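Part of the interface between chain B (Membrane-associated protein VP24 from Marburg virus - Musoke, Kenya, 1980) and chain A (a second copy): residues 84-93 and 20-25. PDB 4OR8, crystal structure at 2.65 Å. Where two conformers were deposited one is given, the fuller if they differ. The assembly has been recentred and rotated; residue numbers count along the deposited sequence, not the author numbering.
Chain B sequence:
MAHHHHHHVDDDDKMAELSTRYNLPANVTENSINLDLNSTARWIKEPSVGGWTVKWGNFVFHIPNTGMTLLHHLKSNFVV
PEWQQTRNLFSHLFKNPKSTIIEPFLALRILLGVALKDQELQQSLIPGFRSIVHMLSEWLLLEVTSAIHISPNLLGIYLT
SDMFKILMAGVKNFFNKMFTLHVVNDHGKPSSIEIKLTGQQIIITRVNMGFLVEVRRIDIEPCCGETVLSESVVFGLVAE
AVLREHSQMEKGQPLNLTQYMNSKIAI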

ATOM      1  N   GLN B  84      12.934  -1.015  16.271  1.00 28.78           N
ATOM      2  CA  GLN B  84      13.032  -2.024  17.318  1.00 34.56           C
ATOM      3  C   GLN B  84      11.668  -2.463  17.837  1.00 33.10           C
ATOM      4  O   GLN B  84      11.481  -3.623  18.203  1.00 36.22           O
ATOM      5  CB  GLN B  84      13.921  -1.540  18.466  1.00 39.31           C
ATOM      6  CG  GLN B  84      15.397  -1.423  18.104  1.00 40.83           C
ATOM      7  CD  GLN B  84      16.113  -2.770  18.019  1.00 44.52           C
ATOM      8  OE1 GLN B  84      15.492  -3.821  17.840  1.00 36.08           O
ATOM      9  NE2 GLN B  84      17.434  -2.736  18.153  1.00 30.18           N
ATOM     10  N   GLN B  85      10.717  -1.535  17.864  1.00 27.71           N
ATOM     11  CA  GLN B  85       9.361  -1.859  18.279  1.00 23.26           C
ATOM     12  C   GLN B  85       8.759  -2.890  17.329  1.00 31.10           C
ATOM     13  O   GLN B  85       8.084  -3.830  17.756  1.00 21.72           O
ATOM     14  CB  GLN B  85       8.495  -0.601  18.310  1.00 22.07           C
ATOM     15  CG  GLN B  85       7.080  -0.843  18.808  1.00 35.19           C
ATOM     16  CD  GLN B  85       6.242   0.421  18.829  1.00 45.35           C
ATOM     17  OE1 GLN B  85       6.587   1.421  18.198  1.00 45.62           O
ATOM     18  NE2 GLN B  85       5.134   0.383  19.563  1.00 41.06           N
ATOM     19  N   THR B  86       9.024  -2.709  16.038  1.00 31.31           N
ATOM     20  CA  THR B  86       8.546  -3.628  15.012  1.00 22.39           C
ATOM     21  C   THR B  86       9.131  -5.021  15.217  1.00 23.90           C
ATOM     22  O   THR B  86       8.412  -6.022  15.159  1.00 29.16           O
ATOM     23  CB  THR B  86       8.900  -3.125  13.599  1.00 23.87           C
ATOM     24  OG1 THR B  86       8.326  -1.828  13.391  1.00 37.96           O
ATOM     25  CG2 THR B  86       8.373  -4.078  12.545  1.00 19.66           C
ATOM     26  N   ARG B  87      10.434  -5.080  15.464  1.00 18.96           N
ATOM     27  CA  ARG B  87      11.108  -6.348  15.718  1.00 25.07           C
ATOM     28  C   ARG B  87      10.548  -7.040  16.962  1.00 26.62           C
ATOM     29  O   ARG B  87      10.416  -8.265  16.995  1.00 26.93           O
ATOM     30  CB  ARG B  87      12.618  -6.140  15.858  1.00 28.45           C
ATOM     31  CG  ARG B  87      13.271  -5.489  14.649  1.00 21.30           C
ATOM     32  CD  ARG B  87      14.791  -5.529  14.743  1.00 23.06           C
ATOM     33  NE  ARG B  87      15.317  -6.889  14.658  1.00 20.13           N
ATOM     34  CZ  ARG B  87      15.950  -7.514  15.647  1.00 27.95           C
ATOM     35  NH1 ARG B  87      16.149  -6.900  16.805  1.00 26.49           N
ATOM     36  NH2 ARG B  87      16.392  -8.753  15.477  1.00 26.36           N
ATOM     37  N   ASN B  88      10.211  -6.253  17.979  1.00 21.62           N
ATOM     38  CA  ASN B  88       9.634  -6.804  19.199  1.00 25.67           C
ATOM     39  C   ASN B  88       8.222  -7.337  18.981  1.00 23.73           C
ATOM     40  O   ASN B  88       7.865  -8.401  19.482  1.00 23.40           O
ATOM     41  CB  ASN B  88       9.634  -5.765  20.322  1.00 28.06           C
ATOM     42  CG  ASN B  88      11.032  -5.319  20.701  1.00 38.68           C
ATOM     43  OD1 ASN B  88      11.255  -4.156  21.041  1.00 38.71           O
ATOM     44  ND2 ASN B  88      11.984  -6.241  20.635  1.00 38.15           N
ATOM     45  N   LEU B  89       7.423  -6.593  18.229  1.00 23.56           N
ATOM     46  CA  LEU B  89       6.058  -7.009  17.938  1.00 23.13           C
ATOM     47  C   LEU B  89       6.040  -8.344  17.196  1.00 27.41           C
ATOM     48  O   LEU B  89       5.231  -9.220  17.501  1.00 21.60           O
ATOM     49  CB  LEU B  89       5.341  -5.937  17.122  1.00 20.26           C
ATOM     50  CG  LEU B  89       3.868  -6.192  16.815  1.00 30.54           C
ATOM     51  CD1 LEU B  89       3.062  -6.327  18.100  1.00 26.02           C
ATOM     52  CD2 LEU B  89       3.323  -5.072  15.945  1.00 28.49           C
ATOM     53  N   PHE B  90       6.941  -8.495  16.229  1.00 27.58           N
ATOM     54  CA  PHE B  90       7.061  -9.739  15.475  1.00 26.56           C
ATOM     55  C   PHE B  90       8.369 -10.450  15.813  1.00 30.79           C
ATOM     56  O   PHE B  90       9.226 -10.631  14.948  1.00 27.20           O
ATOM     57  CB  PHE B  90       7.007  -9.468  13.968  1.00 27.79           C
ATOM     58  CG  PHE B  90       5.817  -8.661  13.531  1.00 26.34           C
ATOM     59  CD1 PHE B  90       4.617  -9.280  13.224  1.00 22.94           C
ATOM     60  CD2 PHE B  90       5.903  -7.283  13.411  1.00 23.75           C
ATOM     61  CE1 PHE B  90       3.523  -8.542  12.817  1.00 20.55           C
ATOM     62  CE2 PHE B  90       4.812  -6.537  13.003  1.00 22.02           C
ATOM     63  CZ  PHE B  90       3.621  -7.167  12.706  1.00 18.49           C
ATOM     64  N   SER B  91       8.511 -10.855  17.072  1.00 27.97           N
ATOM     65  CA  SER B  91       9.728 -11.507  17.548  1.00 30.04           C
ATOM     66  C   SER B  91      10.033 -12.800  16.800  1.00 26.77           C
ATOM     67  O   SER B  91      11.161 -13.029  16.366  1.00 22.29           O
ATOM     68  CB  SER B  91       9.616 -11.802  19.045  1.00 29.21           C
ATOM     69  OG  SER B  91       9.377 -10.616  19.782  1.00 41.40           O
ATOM     70  N   HIS B  92       9.015 -13.640  16.653  1.00 27.23           N
ATOM     71  CA  HIS B  92       9.154 -14.936  15.996  0.64 32.20           C
ATOM     72  C   HIS B  92       9.593 -14.796  14.542  1.00 39.27           C
ATOM     73  O   HIS B  92      10.100 -15.743  13.942  1.00 37.45           O
ATOM     74  CB  HIS B  92       7.825 -15.682  16.056  0.64 34.41           C
ATOM     75  CG  HIS B  92       6.649 -14.830  15.701  0.64 35.44           C
ATOM     76  ND1 HIS B  92       6.078 -13.943  16.588  0.64 29.06           N
ATOM     77  CD2 HIS B  92       5.948 -14.714  14.548  0.64 40.78           C
ATOM     78  CE1 HIS B  92       5.071 -13.323  16.000  0.64 43.22           C
ATOM     79  NE2 HIS B  92       4.970 -13.773  14.762  0.64 40.63           N
ATOM     80  N   LEU B  93       9.383 -13.610  13.977  1.00 37.12           N
ATOM     81  CA  LEU B  93       9.762 -13.346  12.595  1.00 24.79           C
ATOM     82  C   LEU B  93      11.127 -12.663  12.480  1.00 29.26           C
ATOM     83  O   LEU B  93      11.980 -13.097  11.705  1.00 38.89           O
ATOM     84  CB  LEU B  93       8.694 -12.502  11.899  1.00 30.77           C
ATOM     85  CG  LEU B  93       7.285 -13.097  11.849  1.00 34.03           C
ATOM     86  CD1 LEU B  93       6.362 -12.236  11.007  1.00 29.21           C
ATOM     87  CD2 LEU B  93       7.320 -14.518  11.322  1.00 34.57           C
TER
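Chain A 20-25: TRYNLP

Chain A lies along this part of chain B as an irregular segment without helix or strand. It packs against one side of helix 84-89, the break at Phe90(B) and the start of the helix beginning at 91; the nearest CA atoms, of Leu89(B) and Tyr22(A), are 6.5 Å apart. The contacts show the direction: Arg21(A) and Tyr22(A) lie near His92(B), while Leu24(A) reaches back to Gln85(B), so the two chains run in opposite senses. Helical spacing brings Gln85(B) and Leu89(B), one turn apart, to the same side, and both direct CA-to-CB toward chain A.

Tyr22(A) is the centre of the contact. Its phi/psi of -106/52 fits neither a regular helix nor a strand, and its m rotamer carries the ring across the break at Phe90(B). Phe90(B) has itself left helical phi/psi, at -111/63; its CA-to-CB bond points sideways, but with chi1 at -53° its flat ring comes nearer, placing Phe90(B) CD1 over one face of the tyrosine, 3.5 Å from Tyr22(A) CE1. The ring planes meet obliquely at 38°. Tyrosine suits this place because its ring packs on Phe90(B) while its hydroxyl extends beyond to a ring nitrogen able to donate: His92(B) NE2 gives Tyr22(A) OH a short hydrogen bond, 2.5 Å. The p rotamer of His92(B), chi1 46°, puts the hydroxyl at the imidazole edge, near its plane.

Leu89(B), t/p, has both methyls near both partners; the closest approaches are Leu89(B) CD1 to Tyr22(A) CB and Leu89(B) CD2 to Leu24(A) CD2, each 4.1 Å. Leucines suit this apolar packing. Leu24(A), extended in backbone and m/t in side chain, starts sideways yet brings its end close. Leu24(A) CD2 is also 3.4 Å from Gln85(B) NE2, whose long t/t chain reaches from the helix to the partly exposed margin.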

ATOM      1  N   THR A  20      -6.466 -10.023  17.325  1.00 26.90           N
ATOM      2  CA  THR A  20      -5.768  -8.833  17.787  1.00 29.57           C
ATOM      3  C   THR A  20      -4.421  -9.227  18.369  1.00 20.10           C
ATOM      4  O   THR A  20      -3.900  -8.563  19.262  1.00 29.15           O
ATOM      5  CB  THR A  20      -6.588  -8.076  18.852  1.00 30.69           C
ATOM      6  OG1 THR A  20      -6.997  -8.990  19.880  1.00 30.81           O
ATOM      7  CG2 THR A  20      -7.823  -7.451  18.223  1.00 25.99           C
ATOM      8  N   ARG A  21      -3.860 -10.312  17.848  1.00 21.10           N
ATOM      9  CA  ARG A  21      -2.631 -10.879  18.391  1.00 27.90           C
ATOM     10  C   ARG A  21      -1.452  -9.913  18.348  1.00 28.02           C
ATOM     11  O   ARG A  21      -0.573  -9.957  19.210  1.00 30.70           O
ATOM     12  CB  ARG A  21      -2.264 -12.169  17.660  1.00 27.16           C
ATOM     13  CG  ARG A  21      -1.177 -12.958  18.354  1.00 50.41           C
ATOM     14  CD  ARG A  21      -0.893 -14.256  17.637  1.00 52.53           C
ATOM     15  NE  ARG A  21      -0.379 -14.025  16.293  1.00 37.21           N
ATOM     16  CZ  ARG A  21       0.330 -14.918  15.612  1.00 66.66           C
ATOM     17  NH1 ARG A  21       0.612 -16.095  16.157  1.00 61.46           N
ATOM     18  NH2 ARG A  21       0.764 -14.632  14.391  1.00 62.16           N
ATOM     19  N   TYR A  22      -1.434  -9.046  17.344  1.00 24.17           N
ATOM     20  CA  TYR A  22      -0.349  -8.088  17.197  1.00 24.98           C
ATOM     21  C   TYR A  22      -0.780  -6.685  17.588  1.00 28.40           C
ATOM     22  O   TYR A  22      -0.599  -5.736  16.827  1.00 36.94           O
ATOM     23  CB  TYR A  22       0.184  -8.092  15.768  1.00 22.89           C
ATOM     24  CG  TYR A  22       0.846  -9.386  15.358  1.00 23.12           C
ATOM     25  CD1 TYR A  22       2.059  -9.774  15.908  1.00 20.42           C
ATOM     26  CD2 TYR A  22       0.264 -10.212  14.407  1.00 20.70           C
ATOM     27  CE1 TYR A  22       2.670 -10.955  15.529  1.00 19.82           C
ATOM     28  CE2 TYR A  22       0.867 -11.390  14.020  1.00 23.40           C
ATOM     29  CZ  TYR A  22       2.069 -11.757  14.583  1.00 26.80           C
ATOM     30  OH  TYR A  22       2.666 -12.933  14.192  1.00 26.30           O
ATOM     31  N   ASN A  23      -1.348  -6.554  18.780  1.00 37.17           N
ATOM     32  CA  ASN A  23      -1.759  -5.254  19.283  1.00 43.02           C
ATOM     33  C   ASN A  23      -0.602  -4.554  19.987  1.00 46.29           C
ATOM     34  O   ASN A  23       0.189  -5.192  20.682  1.00 43.87           O
ATOM     35  CB  ASN A  23      -2.952  -5.405  20.230  1.00 52.24           C
ATOM     36  CG  ASN A  23      -4.013  -4.344  20.006  1.00 63.57           C
ATOM     37  OD1 ASN A  23      -4.673  -4.320  18.963  1.00 48.64           O
ATOM     38  ND2 ASN A  23      -4.192  -3.465  20.989  1.00 48.30           N
ATOM     39  N   LEU A  24      -0.505  -3.242  19.798  1.00 45.74           N
ATOM     40  CA  LEU A  24       0.559  -2.458  20.416  1.00 52.97           C
ATOM     41  C   LEU A  24       0.250  -2.130  21.873  1.00 54.26           C
ATOM     42  O   LEU A  24      -0.890  -1.816  22.215  1.00 50.11           O
ATOM     43  CB  LEU A  24       0.807  -1.173  19.626  1.00 39.65           C
ATOM     44  CG  LEU A  24       1.587  -1.366  18.328  1.00 43.10           C
ATOM     45  CD1 LEU A  24       1.805  -0.037  17.622  1.00 43.38           C
ATOM     46  CD2 LEU A  24       2.914  -2.048  18.618  1.00 41.44           C
ATOM     47  N   PRO A  25       1.274  -2.210  22.737  1.00 54.87           N
ATOM     48  CA  PRO A  25       1.135  -1.931  24.167  1.00 66.23           C
ATOM     49  C   PRO A  25       1.516  -0.494  24.508  1.00 66.37           C
ATOM     50  O   PRO A  25       1.285  -0.070  25.641  1.00 79.93           O
ATOM     51  CB  PRO A  25       2.131  -2.907  24.799  1.00 78.73           C
ATOM     52  CG  PRO A  25       3.138  -3.231  23.692  1.00 56.11           C
ATOM     53  CD  PRO A  25       2.645  -2.624  22.404  1.00 58.93           C
TER